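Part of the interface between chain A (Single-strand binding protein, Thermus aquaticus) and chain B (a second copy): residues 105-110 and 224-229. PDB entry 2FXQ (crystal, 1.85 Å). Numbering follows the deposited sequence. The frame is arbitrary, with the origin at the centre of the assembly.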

# COMPACT_ATOMS: atom_id res chain seq x y z
N ASP A 105 -8.32 -12.62 0.06
CA ASP A 105 -9.78 -12.41 -0.01
C ASP A 105 -10.11 -12.47 -1.47
O ASP A 105 -9.77 -11.57 -2.25
CB ASP A 105 -10.13 -11.01 0.53
CG ASP A 105 -10.01 -10.90 2.04
OD1 ASP A 105 -9.20 -10.07 2.51
OD2 ASP A 105 -10.71 -11.57 2.83
N PRO A 106 -10.71 -13.57 -1.92
CA PRO A 106 -11.19 -13.67 -3.28
C PRO A 106 -12.24 -12.61 -3.56
O PRO A 106 -13.01 -12.26 -2.66
CB PRO A 106 -11.84 -15.09 -3.29
CG PRO A 106 -11.21 -15.78 -2.18
CD PRO A 106 -10.98 -14.80 -1.13
N LEU A 107 -12.34 -12.13 -4.79
CA LEU A 107 -13.17 -10.99 -5.10
C LEU A 107 -14.13 -11.44 -6.18
O LEU A 107 -13.83 -12.42 -6.89
CB LEU A 107 -12.35 -9.84 -5.65
CG LEU A 107 -11.19 -9.46 -4.71
CD1 LEU A 107 -10.29 -8.35 -5.36
CD2 LEU A 107 -11.83 -8.86 -3.41
N GLU A 108 -15.27 -10.75 -6.29
CA GLU A 108 -16.25 -11.05 -7.33
C GLU A 108 -15.86 -10.61 -8.71
O GLU A 108 -16.19 -11.28 -9.69
CB GLU A 108 -17.61 -10.51 -6.93
CG GLU A 108 -18.06 -11.31 -5.73
CD GLU A 108 -19.40 -10.85 -5.17
OE1 GLU A 108 -19.75 -11.31 -4.06
OE2 GLU A 108 -20.09 -10.05 -5.84
N GLY A 109 -15.15 -9.50 -8.82
CA GLY A 109 -14.38 -9.22 -10.03
C GLY A 109 -15.19 -9.29 -11.33
O GLY A 109 -14.70 -9.77 -12.38
N ARG A 110 -16.44 -8.82 -11.25
CA ARG A 110 -17.37 -8.80 -12.37
C ARG A 110 -17.47 -7.40 -13.04
O ARG A 110 -16.47 -6.69 -13.21
CB ARG A 110 -18.76 -9.27 -11.89
N LEU B 224 -12.54 -0.03 -5.87
CA LEU B 224 -13.50 -0.73 -5.05
C LEU B 224 -13.72 -2.14 -5.65
O LEU B 224 -13.79 -2.31 -6.87
CB LEU B 224 -14.90 -0.01 -5.11
CG LEU B 224 -14.96 1.42 -4.51
CD1 LEU B 224 -16.38 1.97 -4.74
CD2 LEU B 224 -14.62 1.36 -3.04
N GLU B 225 -13.80 -3.14 -4.79
CA GLU B 225 -14.02 -4.49 -5.23
C GLU B 225 -14.98 -5.11 -4.23
O GLU B 225 -15.08 -4.65 -3.11
CB GLU B 225 -12.72 -5.33 -5.28
CG GLU B 225 -11.62 -4.80 -6.21
CD GLU B 225 -12.01 -4.85 -7.69
OE1 GLU B 225 -11.36 -4.16 -8.54
OE2 GLU B 225 -12.98 -5.56 -8.04
N ARG B 226 -15.63 -6.20 -4.64
CA ARG B 226 -16.49 -6.95 -3.77
C ARG B 226 -15.88 -8.29 -3.33
O ARG B 226 -15.62 -9.16 -4.16
CB ARG B 226 -17.75 -7.27 -4.56
CG ARG B 226 -18.50 -6.07 -5.07
CD ARG B 226 -19.80 -6.45 -5.74
NE ARG B 226 -20.77 -6.82 -4.72
CZ ARG B 226 -22.08 -6.74 -4.91
NH1 ARG B 226 -22.54 -6.29 -6.08
NH2 ARG B 226 -22.91 -7.07 -3.94
N PRO B 227 -15.71 -8.50 -2.04
CA PRO B 227 -15.18 -9.77 -1.53
C PRO B 227 -16.25 -10.84 -1.77
O PRO B 227 -17.44 -10.53 -1.77
CB PRO B 227 -14.98 -9.51 -0.04
CG PRO B 227 -15.89 -8.37 0.27
CD PRO B 227 -15.96 -7.52 -0.95
N THR B 228 -15.84 -12.03 -2.08
CA THR B 228 -16.84 -13.09 -2.21
C THR B 228 -17.64 -13.24 -0.88
O THR B 228 -17.06 -13.11 0.20
CB THR B 228 -16.13 -14.39 -2.67
OG1 THR B 228 -15.56 -14.14 -3.96
CG2 THR B 228 -17.14 -15.47 -2.97
N ARG B 229 -18.96 -13.43 -1.00
CA ARG B 229 -19.96 -13.68 0.07
C ARG B 229 -21.27 -12.90 -0.14
O ARG B 229 -22.27 -13.04 0.59
CB ARG B 229 -19.41 -13.46 1.49
CG ARG B 229 -19.75 -14.54 2.48
CD ARG B 229 -18.79 -15.72 2.46
NE ARG B 229 -18.46 -16.15 1.10
CZ ARG B 229 -17.83 -17.28 0.79
NH1 ARG B 229 -17.43 -18.12 1.75
NH2 ARG B 229 -17.58 -17.59 -0.48
O HOH W 1 -15.04 -7.22 -7.31

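The most unusual feature of this contact is that one proline is a member of the backbone bridge and another, next to its partner, supplies an acceptor, although proline has no amide hydrogen to give. Leu A107 and Pro B227 form a single beta bridge, their CA atoms 4.3 Å apart, and the interface illustrates a general principle: in this kind of bridge the hydrogen bonds come from the neighbours of both members, here Pro A106 and Glu A108 on chain A, Arg B226 and Thr B228 on chain B, so a proline at the bridge costs nothing. The carbonyl O of Pro A106 accepts a nearly straight hydrogen bond from Thr B228 N at 2.9 Å, and Glu A108 N donates to Arg B226 O at 2.7 Å. Pro B227, sitting between the two partners on its own chain, is asked for no N-H.

The close approach brings CA groups against the same carbonyls. Leu A107 CA lies 3.2 Å from Arg B226 O, and Pro B227 CA lies 3.5 Å from Pro A106 O, both as CA-H...O contacts. Thr B228 OG1 adds a weak hydrogen bond to Pro A106 O at 3.4 Å.

Side chains reinforce this short backbone pairing. Leu A107 directs its CA-to-CB bond away from chain B, yet its CD1 reaches to 3.9 Å from CB of Glu B225, an apolar contact with the aliphatic base of an acidic residue. Glu A108 supplies charge instead: its OE2 lies over one face of the Arg B226 guanidinium, 3.5 Å from NE. This salt bridge is electrostatic alone, because the oxygen stands well out of the guanidinium plane and no N-H points at it.

Water completes the join. One molecule accepts from Gly A109 N at 2.7 Å and from Arg B226 N at 2.9 Å, and donates to Glu B225 OE2 at 2.7 Å, linking the chains just beyond the direct Glu A108 N to Arg B226 O bond.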